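Long-range contact in galacto-N-biose/lacto-N-biose I transporter substrate-binding protein (Bifidobacterium longum, PDB 2Z8F), which binds galacto-N-biose, lacto-N-biose and lacto-N-tetraose as the solute-binding protein of a bifidobacterial ABC transporter: residues A[268-273]-A[343-348]. Sequence-based numbering, arbitrary orientation.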
# COMPACT_ATOMS: atom_id res chain seq x y z
N GLU A 268 -7.91 -16.30 16.89
CA GLU A 268 -8.78 -15.28 17.50
C GLU A 268 -8.84 -13.99 16.70
O GLU A 268 -9.73 -13.17 16.92
CB GLU A 268 -8.31 -14.96 18.92
CG GLU A 268 -8.13 -16.19 19.78
CD GLU A 268 -7.45 -15.88 21.10
OE1 GLU A 268 -7.76 -16.61 22.07
OE2 GLU A 268 -6.61 -14.95 21.20
N TRP A 269 -7.87 -13.80 15.81
CA TRP A 269 -7.85 -12.58 14.98
C TRP A 269 -8.95 -12.59 13.93
O TRP A 269 -9.36 -13.65 13.45
CB TRP A 269 -6.48 -12.36 14.33
CG TRP A 269 -5.41 -11.96 15.29
CD1 TRP A 269 -4.53 -12.80 15.95
CD2 TRP A 269 -5.10 -10.63 15.73
NE1 TRP A 269 -3.69 -12.06 16.74
CE2 TRP A 269 -4.02 -10.73 16.63
CE3 TRP A 269 -5.62 -9.36 15.42
CZ2 TRP A 269 -3.44 -9.61 17.23
CZ3 TRP A 269 -5.05 -8.23 16.05
CH2 TRP A 269 -3.97 -8.38 16.94
N GLN A 270 -9.45 -11.39 13.61
CA GLN A 270 -10.47 -11.20 12.59
C GLN A 270 -10.14 -9.96 11.77
O GLN A 270 -9.37 -9.10 12.22
CB GLN A 270 -11.85 -11.00 13.23
CG GLN A 270 -12.39 -12.19 14.01
CD GLN A 270 -12.86 -13.30 13.08
OE1 GLN A 270 -12.11 -14.22 12.77
NE2 GLN A 270 -14.07 -13.18 12.59
N VAL A 271 -10.71 -9.89 10.57
CA VAL A 271 -10.62 -8.70 9.73
C VAL A 271 -12.02 -8.08 9.67
O VAL A 271 -13.01 -8.79 9.48
CB VAL A 271 -10.14 -9.02 8.31
CG1 VAL A 271 -10.16 -7.79 7.41
CG2 VAL A 271 -8.72 -9.61 8.36
N ALA A 272 -12.07 -6.77 9.86
CA ALA A 272 -13.33 -6.00 9.71
C ALA A 272 -13.07 -4.85 8.73
O ALA A 272 -11.95 -4.41 8.55
CB ALA A 272 -13.73 -5.44 11.04
N GLN A 273 -14.14 -4.36 8.09
CA GLN A 273 -14.05 -3.10 7.37
C GLN A 273 -13.77 -1.95 8.34
O GLN A 273 -14.13 -2.04 9.51
CB GLN A 273 -15.38 -2.82 6.67
CG GLN A 273 -15.78 -3.89 5.65
CD GLN A 273 -14.73 -4.12 4.59
OE1 GLN A 273 -14.28 -3.18 3.92
NE2 GLN A 273 -14.32 -5.38 4.41
N GLY A 343 -9.09 -17.12 12.69
CA GLY A 343 -10.30 -17.73 13.28
C GLY A 343 -11.28 -18.37 12.33
O GLY A 343 -12.49 -18.31 12.54
N GLY A 344 -10.76 -18.98 11.27
CA GLY A 344 -11.59 -19.58 10.23
C GLY A 344 -12.15 -18.61 9.19
O GLY A 344 -12.90 -19.03 8.32
N GLN A 345 -11.77 -17.33 9.26
CA GLN A 345 -12.39 -16.32 8.40
C GLN A 345 -11.85 -16.32 6.97
O GLN A 345 -10.64 -16.44 6.76
CB GLN A 345 -12.18 -14.92 8.98
CG GLN A 345 -13.07 -13.84 8.36
CD GLN A 345 -12.79 -12.47 8.95
OE1 GLN A 345 -11.86 -12.28 9.72
NE2 GLN A 345 -13.63 -11.50 8.58
N ASP A 346 -12.75 -16.13 6.02
CA ASP A 346 -12.37 -15.96 4.61
C ASP A 346 -11.98 -14.49 4.46
O ASP A 346 -12.78 -13.67 4.01
CB ASP A 346 -13.56 -16.32 3.71
CG ASP A 346 -13.23 -16.27 2.21
OD1 ASP A 346 -12.08 -15.93 1.83
OD2 ASP A 346 -14.14 -16.56 1.39
N ILE A 347 -10.75 -14.15 4.85
CA ILE A 347 -10.36 -12.73 4.90
C ILE A 347 -10.24 -12.07 3.53
O ILE A 347 -10.43 -10.85 3.39
CB ILE A 347 -9.11 -12.47 5.78
CG1 ILE A 347 -7.84 -13.04 5.13
CG2 ILE A 347 -9.33 -13.01 7.20
CD1 ILE A 347 -6.59 -12.72 5.94
N MET A 348 -9.97 -12.87 2.50
CA MET A 348 -9.88 -12.35 1.14
C MET A 348 -11.21 -11.72 0.75
O MET A 348 -11.24 -10.71 0.05
CB MET A 348 -9.52 -13.44 0.13
CG MET A 348 -9.34 -12.92 -1.28
SD MET A 348 -8.02 -11.71 -1.35
CE MET A 348 -6.59 -12.76 -1.01
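The side-chain amide of Gln-345 reads the backbone of Val-271 with both of its polar atoms. Gln-345 OE1 accepts a hydrogen bond from Val-271 N at 2.8 Å, and Gln-345 NE2 donates one to Val-271 O at 2.9 Å, both nearly straight and each meeting its acceptor on a lone pair. CG of Gln-345 stands anti to its backbone N (chi1 -166°), and the extended chain beyond it carries the amide across to the strand. Glutamine suits the place because one flat group offers both donor and acceptor. It does so on an outermost strand: Gln-270 and Ala-272 bond by their backbones to strand 132-137, whereas Val-271 turns its N and O to Gln-345. CB of Gln-270 lies 3.7 Å from Gln-345 OE1.

The apolar part is small. Val-271 CG2 meets Ile-347 CG2 at 3.6 Å, and Phe-342 touches both; methyl branches suit these buried, facing positions. Gly-343, beside Glu-268, has a positive phi (58°) that favours glycine.

An alanine in place of Gln-345 would probably leave Val-271 N and O without these partners at the sheet edge. The paired bonds thus let a side chain imitate a neighbouring strand, joining the sheet edge to the loop that leads into helix 347-356.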